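Side-chain contacts in acidocalcisomal pyrophosphatase (Trypanosoma brucei brucei, PDB 5C5V), which probably hydrolyses inorganic pyrophosphate with the help of magnesium ions, as soluble pyrophosphatases do, and also carries an EF-hand domain: residues 14-19 and 33-38; 127-132 and 168-173; 150-155 and 318-323; 247-252 and 291-296. All blocks are in the same frame, centred on the assembly; numbering follows the deposited sequence.

Contact 1: residues 14-19 and 33-38; sequences SAFDVT and CRYLGR
Y35 OH, hydrogen-bonded to D86 OD2 on helix 73-87, fixes the far end of a ring whose root is touched by F16. F16 presents its outermost corner: CZ lies 3.8 Å from Y35 CB and 4.0 Å from Y35 CG, while F16 CE2 comes 4.1 Å from Y35 CD2. The two side chains run roughly at right angles, yet the ring planes are inclined by 46° with centroids 5.9 Å apart, an oblique pairing. In Y35, CG stands anti to the backbone N (chi1 169°), which swings the ring off its helix toward D86. The backbones stay far apart, and V32 on helix 26-36, M82 and F87 on helix 73-87 and V336 of a second subunit close round the pair. Next to F16, the D17 carboxylate accepts from the backbone amides of L21 (OD1) and G22 (OD2), bonding the loop to its own start. Helix 3-14, this loop with the short strand 23-24, and helix 26-36 form a helix-loop-helix consistent with an EF-hand; F16, just ahead of the loop's first aspartate, and Y35, on the exiting helix, would then belong to its hydrophobic core.

Contact 2: residues 127-132 and 168-173; sequences SPWHDI and IATGES
W129 lays one face of its indole against T170, whose methyl CG2 makes a CH-pi contact, 4.3 Å from the centroid of the six-membered ring and 24° off its normal. The overlap falls toward the rim, where T170 CB is 3.8 Å from W129 CZ3. H130 CE1 covers the opposite face, so the indole is flanked on both sides. With CG anti to the backbone N (chi1 -173°), the tryptophan leaves its short helix in the direction of 168-173, and its NE1 is hydrogen-bonded to T204 O. Beneath the ring's root, I168 CG2 fills in with looser apolar contacts, 4.2 Å from W129 CB and 4.5 Å from P128 CG. Polar bonds within 127-132 set this surface. S127 is the N-cap of helix 128-131: its OG accepts from H130 N at 3.1 Å, more weakly from W129 N, and is also bonded to N175 OD1. In return, S127 N gives an almost straight bond (175°) to the anti lone pair of D131 OD2, at 2.7 Å, which ties both ends of the single turn together. A type I turn runs from A169 to E172, and the tryptophan packs behind its T170, which lies beside the metal-binding D221. Around the pair, W330 and L333 of helix 316-336 pack on the indole, I155 of strand 152-156 lies against P128 and I168, and I177 of strand 177-182 also touches I168, so the small helix is wedged between the barrel wall and the C-terminal helix.

Contact 3: residues 150-155 and 318-323; sequences NRYNFI and YAMKVI
Apolar packing comes first: Y152 reaches from its strand to helix 316-336 and meets two side chains one turn apart, M320 and I323. I323 uses its CG2 branch, which stands anti to the backbone N, to touch Y152 CE1 at 3.8 Å on one flank of the ring. The M320 chain crosses the outer end of the tyrosine at about a right angle, its CG 4.1 Å from Y152 CZ. The same CG also comes close to a polar atom, 3.3 Å from Y152 OH. A second kind of contact is Met-aromatic. M320 SD sits at the edge of the ring, 5.4 Å from the centroid of Y152 and 84° off the normal, thus nearly in the ring plane. The sulfur also lies 4.0 Å from the amide carbon CG of N150, making it the meeting point of two residues on the first segment. Polar linkage across the contact goes through one water, which bonds Y152 OH at 2.6 Å and donates to M320 O at 2.7 Å; the buried phenol thereby gains a hydrogen-bonding partner and is connected to the helix backbone. N150 OD1 lies in the plane of the tyrosine ring at its edge, and that oxygen is hydrogen-bonded to V243 N of the neighbouring strand 238-251. The Y135 ring also meets that of Y152, its plane turned by about 45°. The arrangement belongs to the soluble pyrophosphatase fold, in which a long C-terminal helix packs on the outside of a curled beta-barrel, here on strand 152-156.

Contact 4: residues 247-252 and 291-296; sequences LGMIDE and EWFRVY. With MG (magnesium ion), chain D; 2PN (imidodiphosphoric acid), chain C.
The active site of the pyrophosphatase fold opens at this contact, where D251 at the end of a barrel strand binds a magnesium ion and Y296, on the segment continuing from helix 285-295, binds the substrate analogue imidodiphosphate that shares it. D251 OD2 meets the metal at 2.3 Å. The analogue chelates it through one oxygen of each phosphoryl group, O2 at 2.1 Å and O5 somewhat farther, and two waters and D256 complete six ligands. D251 OD1 forms a salt bridge with K297 NZ, which also bonds the analogue, so the carboxylate is held from both its oxygens. Y296 OH donates to 2PN O3 at 2.6 Å and accepts at 2.7 Å from a metal-bound water, coupling the phenol to ligand and metal at once. The Y296 ring is placed by hydrophobic neighbours: W292 CZ3, whose indole also packs on D193 of a third subunit, lies over one face, and M249 CE comes to its edge in the ring plane, 3.8 Å from Y296 CE2. M249 is fully extended, with CG anti to the backbone N (chi1 177°), and its methyl also rests 3.7 Å from F293 O. Its sulfur makes an oblique Met-aromatic contact with F293, 4.8 Å from the centroid of that ring, while SD touches F293 CB. R294 pairs NE with OE1 and NH2 with OE2 of E291, a bidentate salt bridge. Strand 238-251 thus faces helix 285-295 through M249, with strand 254-263 bonded beside it and strand 306-307 against M249 and R294.

Contact 1 stands apart in the EF-hand domain, its centre about 46 Å from that of contact 3 and about 63 Å from that of contact 4; it is a small apolar contact between two aromatic side chains in a buried interhelical core. The other three share the pyrophosphatase domain. Contacts 2 and 3 touch through I155, which packs on P128, I132 and I168, and both lean on helix 316-336. Contacts 3 and 4 use adjoining strands of the curled sheet, 152-156 and 238-251. Contact 2 is buried hydrophobic and CH-pi packing, contact 3 is only partly buried and bridged by water, and contact 4, also buried, joins Met-aromatic packing to magnesium and imidodiphosphate binding.

Contact 1: residues 14-19 and 33-38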
# COMPACT_ATOMS: atom_id res chain seq x y z
N SER A 14 -24.37 -10.44 31.73
CA SER A 14 -22.93 -10.28 31.56
C SER A 14 -22.40 -9.12 32.39
O SER A 14 -21.24 -9.13 32.78
CB SER A 14 -22.58 -10.08 30.10
OG SER A 14 -22.85 -11.25 29.36
N ALA A 15 -23.24 -8.13 32.67
CA ALA A 15 -22.79 -7.02 33.49
C ALA A 15 -22.66 -7.44 34.95
O ALA A 15 -22.14 -6.69 35.78
CB ALA A 15 -23.71 -5.84 33.35
N PHE A 16 -23.13 -8.64 35.27
CA PHE A 16 -23.01 -9.16 36.64
C PHE A 16 -22.14 -10.41 36.67
O PHE A 16 -21.92 -10.99 37.72
CB PHE A 16 -24.39 -9.45 37.24
CG PHE A 16 -25.22 -8.22 37.47
CD1 PHE A 16 -25.09 -7.49 38.64
CD2 PHE A 16 -26.11 -7.78 36.51
CE1 PHE A 16 -25.84 -6.35 38.84
CE2 PHE A 16 -26.86 -6.65 36.71
CZ PHE A 16 -26.73 -5.93 37.88
N ASP A 17 -21.71 -10.85 35.49
CA ASP A 17 -20.73 -11.91 35.32
C ASP A 17 -19.71 -11.46 34.23
O ASP A 17 -19.61 -12.05 33.16
CB ASP A 17 -21.42 -13.22 34.94
CG ASP A 17 -20.44 -14.33 34.61
OD1 ASP A 17 -19.38 -14.38 35.27
OD2 ASP A 17 -20.71 -15.10 33.66
N VAL A 18 -18.96 -10.40 34.53
CA VAL A 18 -18.17 -9.66 33.54
C VAL A 18 -17.04 -10.50 32.95
O VAL A 18 -16.57 -10.31 31.82
CB VAL A 18 -17.59 -8.38 34.17
CG1 VAL A 18 -18.71 -7.44 34.57
CG2 VAL A 18 -16.73 -8.73 35.39
N THR A 19 -16.62 -11.45 33.76
CA THR A 19 -15.52 -12.33 33.49
C THR A 19 -15.97 -13.68 32.90
O THR A 19 -15.15 -14.58 32.68
CB THR A 19 -14.73 -12.49 34.80
OG1 THR A 19 -13.56 -11.68 34.71
CG2 THR A 19 -14.42 -13.93 35.16
N CYS A 33 -30.36 -8.11 42.14
CA CYS A 33 -31.63 -7.84 42.82
C CYS A 33 -31.75 -6.38 43.24
O CYS A 33 -32.80 -5.77 43.08
CB CYS A 33 -31.79 -8.75 44.05
SG CYS A 33 -32.15 -10.47 43.66
N ARG A 34 -30.67 -5.83 43.79
CA ARG A 34 -30.64 -4.40 44.09
C ARG A 34 -30.84 -3.57 42.81
O ARG A 34 -31.39 -2.47 42.87
CB ARG A 34 -29.31 -4.03 44.75
CG ARG A 34 -29.23 -2.60 45.24
N TYR A 35 -30.40 -4.08 41.66
CA TYR A 35 -30.55 -3.35 40.41
C TYR A 35 -31.96 -3.48 39.82
O TYR A 35 -32.60 -2.48 39.51
CB TYR A 35 -29.51 -3.80 39.39
CG TYR A 35 -29.75 -3.29 37.99
CD1 TYR A 35 -29.57 -1.95 37.67
CD2 TYR A 35 -30.14 -4.15 36.97
CE1 TYR A 35 -29.79 -1.47 36.39
CE2 TYR A 35 -30.35 -3.68 35.69
CZ TYR A 35 -30.17 -2.35 35.41
OH TYR A 35 -30.39 -1.89 34.13
N LEU A 36 -32.43 -4.71 39.67
CA LEU A 36 -33.77 -4.96 39.12
C LEU A 36 -34.83 -4.32 40.00
O LEU A 36 -35.86 -3.85 39.51
CB LEU A 36 -34.01 -6.47 39.00
CG LEU A 36 -33.23 -7.13 37.86
CD1 LEU A 36 -33.43 -8.63 37.90
CD2 LEU A 36 -33.67 -6.58 36.51
N GLY A 37 -34.54 -4.29 41.29
CA GLY A 37 -35.41 -3.78 42.33
C GLY A 37 -35.40 -2.28 42.52
O GLY A 37 -36.12 -1.74 43.36
N ARG A 38 -34.58 -1.59 41.74
CA ARG A 38 -34.43 -0.15 41.89
C ARG A 38 -35.73 0.63 41.71
O ARG A 38 -35.90 1.68 42.31
CB ARG A 38 -33.38 0.34 40.88
CG ARG A 38 -32.88 1.75 41.11
CD ARG A 38 -31.78 2.14 40.11
NE ARG A 38 -30.55 1.38 40.31
CZ ARG A 38 -29.49 1.81 41.00
NH1 ARG A 38 -29.51 3.02 41.55
NH2 ARG A 38 -28.42 1.04 41.12

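Contact 2: residues 127-132 and 168-173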
# COMPACT_ATOMS: atom_id res chain seq x y z
N SER A 127 -34.97 -6.09 -1.10
CA SER A 127 -34.49 -5.78 -2.43
C SER A 127 -33.10 -5.15 -2.37
O SER A 127 -32.91 -4.17 -1.66
CB SER A 127 -35.45 -4.83 -3.14
OG SER A 127 -34.82 -4.30 -4.30
N PRO A 128 -32.13 -5.71 -3.11
CA PRO A 128 -30.80 -5.10 -3.12
C PRO A 128 -30.88 -3.67 -3.66
O PRO A 128 -30.12 -2.80 -3.26
CB PRO A 128 -30.01 -5.99 -4.07
CG PRO A 128 -31.04 -6.57 -4.96
CD PRO A 128 -32.23 -6.81 -4.08
N TRP A 129 -31.82 -3.44 -4.56
CA TRP A 129 -32.06 -2.12 -5.12
C TRP A 129 -32.67 -1.14 -4.10
O TRP A 129 -32.15 -0.04 -3.90
CB TRP A 129 -32.98 -2.27 -6.33
CG TRP A 129 -33.20 -1.04 -7.14
CD1 TRP A 129 -32.49 0.12 -7.09
CD2 TRP A 129 -34.22 -0.85 -8.13
NE1 TRP A 129 -32.99 1.02 -8.00
CE2 TRP A 129 -34.06 0.46 -8.64
CE3 TRP A 129 -35.25 -1.65 -8.63
CZ2 TRP A 129 -34.90 0.98 -9.63
CZ3 TRP A 129 -36.08 -1.13 -9.60
CH2 TRP A 129 -35.89 0.17 -10.10
N HIS A 130 -33.75 -1.53 -3.45
CA HIS A 130 -34.46 -0.57 -2.61
C HIS A 130 -33.99 -0.55 -1.17
O HIS A 130 -34.05 0.48 -0.53
CB HIS A 130 -35.97 -0.84 -2.64
CG HIS A 130 -36.52 -0.91 -4.03
ND1 HIS A 130 -36.31 0.09 -4.96
CD2 HIS A 130 -37.27 -1.85 -4.65
CE1 HIS A 130 -36.90 -0.24 -6.10
NE2 HIS A 130 -37.48 -1.42 -5.94
N ASP A 131 -33.53 -1.68 -0.66
CA ASP A 131 -33.35 -1.79 0.79
C ASP A 131 -31.91 -1.66 1.28
O ASP A 131 -31.70 -1.44 2.48
CB ASP A 131 -33.95 -3.11 1.25
CG ASP A 131 -35.44 -3.14 1.04
OD1 ASP A 131 -36.12 -2.23 1.54
OD2 ASP A 131 -35.93 -4.05 0.34
N ILE A 132 -30.93 -1.77 0.39
CA ILE A 132 -29.55 -1.48 0.76
C ILE A 132 -29.31 0.02 0.69
O ILE A 132 -29.57 0.63 -0.34
CB ILE A 132 -28.54 -2.20 -0.15
CG1 ILE A 132 -28.70 -3.72 -0.01
CG2 ILE A 132 -27.13 -1.79 0.21
CD1 ILE A 132 -27.83 -4.51 -0.96
N ILE A 168 -29.26 -6.66 -11.56
CA ILE A 168 -30.41 -6.58 -10.68
C ILE A 168 -31.67 -6.66 -11.54
O ILE A 168 -31.79 -5.92 -12.51
CB ILE A 168 -30.42 -5.28 -9.87
CG1 ILE A 168 -29.21 -5.24 -8.93
CG2 ILE A 168 -31.72 -5.13 -9.14
CD1 ILE A 168 -29.10 -3.97 -8.12
N ALA A 169 -32.55 -7.61 -11.24
CA ALA A 169 -33.78 -7.76 -12.02
C ALA A 169 -34.82 -6.73 -11.57
O ALA A 169 -35.58 -6.94 -10.62
CB ALA A 169 -34.34 -9.17 -11.90
N THR A 170 -34.84 -5.60 -12.27
CA THR A 170 -35.69 -4.48 -11.89
C THR A 170 -37.16 -4.83 -12.07
O THR A 170 -38.04 -4.16 -11.54
CB THR A 170 -35.35 -3.24 -12.72
OG1 THR A 170 -35.46 -3.56 -14.12
CG2 THR A 170 -33.92 -2.80 -12.44
N GLY A 171 -37.43 -5.90 -12.81
CA GLY A 171 -38.79 -6.25 -13.14
C GLY A 171 -39.41 -7.27 -12.20
O GLY A 171 -40.59 -7.54 -12.30
N GLU A 172 -38.61 -7.84 -11.31
CA GLU A 172 -39.11 -8.89 -10.42
C GLU A 172 -39.19 -8.43 -8.98
O GLU A 172 -38.38 -7.62 -8.53
CB GLU A 172 -38.24 -10.14 -10.51
CG GLU A 172 -38.11 -10.70 -11.93
CD GLU A 172 -37.15 -11.86 -12.02
OE1 GLU A 172 -36.78 -12.44 -10.96
OE2 GLU A 172 -36.75 -12.21 -13.14
N SER A 173 -40.18 -8.95 -8.25
CA SER A 173 -40.33 -8.67 -6.83
C SER A 173 -39.06 -8.98 -6.05
O SER A 173 -38.50 -10.06 -6.21
CB SER A 173 -41.49 -9.48 -6.22
OG SER A 173 -42.71 -9.17 -6.85

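Contact 3: residues 150-155 and 318-323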
# COMPACT_ATOMS: atom_id res chain seq x y z
N ASN A 150 -17.99 10.39 1.73
CA ASN A 150 -17.87 9.75 0.43
C ASN A 150 -17.78 8.26 0.66
O ASN A 150 -16.73 7.66 0.50
CB ASN A 150 -16.65 10.25 -0.34
CG ASN A 150 -16.62 9.77 -1.82
OD1 ASN A 150 -17.38 8.89 -2.22
ND2 ASN A 150 -15.73 10.35 -2.60
N ARG A 151 -18.90 7.67 1.06
CA ARG A 151 -18.91 6.26 1.37
C ARG A 151 -20.25 5.72 0.89
O ARG A 151 -21.30 5.98 1.49
CB ARG A 151 -18.71 6.01 2.87
CG ARG A 151 -18.45 4.54 3.22
CD ARG A 151 -18.13 4.32 4.72
NE ARG A 151 -16.72 4.57 5.00
CZ ARG A 151 -15.75 3.65 5.01
NH1 ARG A 151 -16.00 2.36 4.78
NH2 ARG A 151 -14.50 4.03 5.28
N TYR A 152 -20.20 5.02 -0.24
CA TYR A 152 -21.38 4.52 -0.93
C TYR A 152 -21.41 3.01 -0.97
O TYR A 152 -20.38 2.37 -1.09
CB TYR A 152 -21.41 5.06 -2.36
CG TYR A 152 -21.58 6.55 -2.46
CD1 TYR A 152 -22.85 7.11 -2.61
CD2 TYR A 152 -20.48 7.41 -2.42
CE1 TYR A 152 -23.02 8.48 -2.71
CE2 TYR A 152 -20.64 8.78 -2.52
CZ TYR A 152 -21.92 9.32 -2.66
OH TYR A 152 -22.11 10.68 -2.76
N ASN A 153 -22.59 2.42 -0.90
CA ASN A 153 -22.68 0.99 -1.11
C ASN A 153 -22.72 0.66 -2.60
O ASN A 153 -23.48 1.25 -3.36
CB ASN A 153 -23.89 0.40 -0.40
CG ASN A 153 -23.57 0.01 1.02
OD1 ASN A 153 -22.48 -0.47 1.31
ND2 ASN A 153 -24.51 0.24 1.93
N PHE A 154 -21.87 -0.29 -2.98
CA PHE A 154 -21.75 -0.73 -4.36
C PHE A 154 -22.19 -2.17 -4.42
O PHE A 154 -21.69 -3.02 -3.67
CB PHE A 154 -20.29 -0.56 -4.85
CG PHE A 154 -19.95 -1.31 -6.12
CD1 PHE A 154 -20.29 -0.81 -7.37
CD2 PHE A 154 -19.23 -2.50 -6.08
CE1 PHE A 154 -19.94 -1.49 -8.56
CE2 PHE A 154 -18.87 -3.18 -7.26
CZ PHE A 154 -19.23 -2.68 -8.49
N ILE A 155 -23.14 -2.46 -5.29
CA ILE A 155 -23.55 -3.84 -5.50
C ILE A 155 -22.84 -4.39 -6.71
O ILE A 155 -23.06 -3.93 -7.83
CB ILE A 155 -25.07 -3.96 -5.70
CG1 ILE A 155 -25.81 -3.35 -4.51
CG2 ILE A 155 -25.46 -5.42 -5.93
CD1 ILE A 155 -27.26 -3.04 -4.78
N TYR A 318 -18.96 16.31 -9.23
CA TYR A 318 -19.96 16.15 -10.27
C TYR A 318 -20.64 14.78 -10.21
O TYR A 318 -21.85 14.66 -10.39
CB TYR A 318 -19.32 16.36 -11.65
CG TYR A 318 -20.32 16.52 -12.76
CD1 TYR A 318 -20.74 17.77 -13.16
CD2 TYR A 318 -20.86 15.41 -13.39
CE1 TYR A 318 -21.65 17.92 -14.18
CE2 TYR A 318 -21.76 15.54 -14.40
CZ TYR A 318 -22.16 16.80 -14.79
OH TYR A 318 -23.08 16.93 -15.80
N ALA A 319 -19.86 13.74 -9.95
CA ALA A 319 -20.38 12.38 -9.88
C ALA A 319 -21.33 12.23 -8.70
O ALA A 319 -22.32 11.52 -8.79
CB ALA A 319 -19.23 11.36 -9.79
N MET A 320 -21.01 12.87 -7.59
CA MET A 320 -21.86 12.79 -6.42
C MET A 320 -23.16 13.57 -6.65
O MET A 320 -24.20 13.20 -6.09
CB MET A 320 -21.11 13.26 -5.17
CG MET A 320 -20.01 12.28 -4.77
SD MET A 320 -19.15 12.59 -3.21
CE MET A 320 -17.98 13.85 -3.70
N LYS A 321 -23.13 14.63 -7.47
CA LYS A 321 -24.37 15.31 -7.84
C LYS A 321 -25.24 14.39 -8.67
O LYS A 321 -26.43 14.26 -8.41
CB LYS A 321 -24.12 16.60 -8.63
CG LYS A 321 -23.73 17.79 -7.80
CD LYS A 321 -23.59 19.04 -8.69
CE LYS A 321 -23.42 20.31 -7.85
NZ LYS A 321 -22.04 20.36 -7.22
N VAL A 322 -24.63 13.73 -9.65
CA VAL A 322 -25.35 12.79 -10.50
C VAL A 322 -25.99 11.69 -9.65
O VAL A 322 -27.14 11.31 -9.87
CB VAL A 322 -24.43 12.14 -11.56
CG1 VAL A 322 -25.09 10.92 -12.17
CG2 VAL A 322 -24.04 13.15 -12.64
N ILE A 323 -25.25 11.18 -8.68
CA ILE A 323 -25.76 10.14 -7.80
C ILE A 323 -26.89 10.67 -6.90
O ILE A 323 -27.92 10.01 -6.74
CB ILE A 323 -24.64 9.53 -6.95
CG1 ILE A 323 -23.70 8.73 -7.85
CG2 ILE A 323 -25.22 8.67 -5.82
CD1 ILE A 323 -22.41 8.34 -7.17
O HOH W 1 -24.18 11.75 -3.85

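Contact 4: residues 247-252 and 291-296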
# COMPACT_ATOMS: atom_id res chain seq x y z
N LEU A 247 -18.35 8.97 -16.05
CA LEU A 247 -18.32 9.05 -17.51
C LEU A 247 -19.72 9.16 -18.08
O LEU A 247 -20.59 8.35 -17.77
CB LEU A 247 -17.62 7.81 -18.08
CG LEU A 247 -17.48 7.78 -19.60
CD1 LEU A 247 -16.68 8.97 -20.09
CD2 LEU A 247 -16.82 6.46 -20.04
N GLY A 248 -19.93 10.17 -18.93
CA GLY A 248 -21.25 10.43 -19.47
C GLY A 248 -21.62 9.58 -20.68
O GLY A 248 -21.93 10.09 -21.75
N MET A 249 -21.63 8.27 -20.49
CA MET A 249 -22.00 7.36 -21.56
C MET A 249 -23.47 7.50 -21.96
O MET A 249 -24.36 7.48 -21.11
CB MET A 249 -21.75 5.92 -21.12
CG MET A 249 -22.17 4.87 -22.13
SD MET A 249 -21.72 3.22 -21.54
CE MET A 249 -22.38 2.20 -22.86
N ILE A 250 -23.71 7.65 -23.27
CA ILE A 250 -25.05 7.58 -23.85
C ILE A 250 -25.16 6.25 -24.59
O ILE A 250 -24.51 6.04 -25.60
CB ILE A 250 -25.33 8.74 -24.85
CG1 ILE A 250 -24.84 10.08 -24.31
CG2 ILE A 250 -26.81 8.80 -25.22
CD1 ILE A 250 -25.40 10.42 -23.00
N ASP A 251 -26.01 5.36 -24.10
CA ASP A 251 -26.09 3.98 -24.59
C ASP A 251 -27.43 3.73 -25.30
O ASP A 251 -28.48 3.76 -24.65
CB ASP A 251 -25.90 3.02 -23.40
CG ASP A 251 -25.83 1.56 -23.82
OD1 ASP A 251 -25.88 1.30 -25.04
OD2 ASP A 251 -25.74 0.69 -22.93
N GLU A 252 -27.40 3.50 -26.61
CA GLU A 252 -28.64 3.27 -27.37
C GLU A 252 -29.66 4.39 -27.15
O GLU A 252 -30.85 4.14 -26.98
CB GLU A 252 -29.26 1.92 -26.98
CG GLU A 252 -28.40 0.69 -27.35
CD GLU A 252 -28.65 -0.53 -26.44
OE1 GLU A 252 -29.32 -0.40 -25.39
OE2 GLU A 252 -28.17 -1.64 -26.77
N GLU A 291 -12.95 3.22 -23.58
CA GLU A 291 -12.88 2.49 -24.84
C GLU A 291 -13.69 1.19 -24.81
O GLU A 291 -14.41 0.88 -25.75
CB GLU A 291 -11.42 2.19 -25.20
CG GLU A 291 -11.26 1.34 -26.46
CD GLU A 291 -11.61 2.08 -27.75
OE1 GLU A 291 -11.87 3.30 -27.73
OE2 GLU A 291 -11.62 1.41 -28.81
N TRP A 292 -13.55 0.43 -23.73
CA TRP A 292 -14.33 -0.79 -23.56
C TRP A 292 -15.85 -0.49 -23.69
O TRP A 292 -16.57 -1.15 -24.44
CB TRP A 292 -14.02 -1.42 -22.21
CG TRP A 292 -14.42 -2.85 -22.11
CD1 TRP A 292 -13.61 -3.95 -22.30
CD2 TRP A 292 -15.73 -3.36 -21.82
NE1 TRP A 292 -14.35 -5.11 -22.13
CE2 TRP A 292 -15.64 -4.77 -21.83
CE3 TRP A 292 -16.96 -2.76 -21.55
CZ2 TRP A 292 -16.74 -5.59 -21.59
CZ3 TRP A 292 -18.05 -3.57 -21.30
CH2 TRP A 292 -17.93 -4.97 -21.33
N PHE A 293 -16.33 0.54 -22.99
CA PHE A 293 -17.75 0.87 -23.06
C PHE A 293 -18.13 1.50 -24.38
O PHE A 293 -19.28 1.42 -24.80
CB PHE A 293 -18.17 1.78 -21.90
CG PHE A 293 -18.37 1.04 -20.61
CD1 PHE A 293 -19.33 0.04 -20.51
CD2 PHE A 293 -17.60 1.33 -19.50
CE1 PHE A 293 -19.51 -0.66 -19.34
CE2 PHE A 293 -17.78 0.64 -18.32
CZ PHE A 293 -18.74 -0.37 -18.24
N ARG A 294 -17.15 2.11 -25.05
CA ARG A 294 -17.41 2.71 -26.35
C ARG A 294 -17.75 1.63 -27.38
O ARG A 294 -18.73 1.76 -28.11
CB ARG A 294 -16.22 3.53 -26.85
CG ARG A 294 -16.51 4.26 -28.17
CD ARG A 294 -15.31 5.03 -28.73
NE ARG A 294 -14.29 4.12 -29.25
CZ ARG A 294 -14.27 3.67 -30.50
NH1 ARG A 294 -15.20 4.05 -31.38
NH2 ARG A 294 -13.31 2.85 -30.89
N VAL A 295 -16.98 0.55 -27.38
CA VAL A 295 -17.04 -0.40 -28.49
C VAL A 295 -17.67 -1.76 -28.18
O VAL A 295 -17.91 -2.54 -29.11
CB VAL A 295 -15.62 -0.71 -29.05
CG1 VAL A 295 -14.88 0.57 -29.37
CG2 VAL A 295 -14.81 -1.55 -28.06
N TYR A 296 -17.95 -2.07 -26.91
CA TYR A 296 -18.23 -3.46 -26.55
C TYR A 296 -19.45 -4.08 -27.22
O TYR A 296 -19.49 -5.28 -27.42
CB TYR A 296 -18.33 -3.63 -25.02
CG TYR A 296 -19.59 -3.11 -24.33
CD1 TYR A 296 -20.42 -3.99 -23.64
CD2 TYR A 296 -19.91 -1.76 -24.33
CE1 TYR A 296 -21.57 -3.53 -22.96
CE2 TYR A 296 -21.07 -1.29 -23.68
CZ TYR A 296 -21.88 -2.18 -22.99
OH TYR A 296 -22.99 -1.73 -22.34
MG MG D . -25.97 0.42 -20.69
P1 2PN C . -25.86 -2.85 -20.72
O1 2PN C . -27.06 -3.84 -20.74
O2 2PN C . -26.31 -1.52 -21.38
O3 2PN C . -24.65 -3.52 -21.42
N1 2PN C . -25.41 -2.61 -19.17
P2 2PN C . -26.28 -1.76 -18.07
O4 2PN C . -27.75 -2.32 -17.97
O5 2PN C . -26.33 -0.32 -18.55
O6 2PN C . -25.64 -1.85 -16.75
O HOH W 2 -23.97 -0.09 -20.40
O HOH W 3 -28.18 0.72 -20.90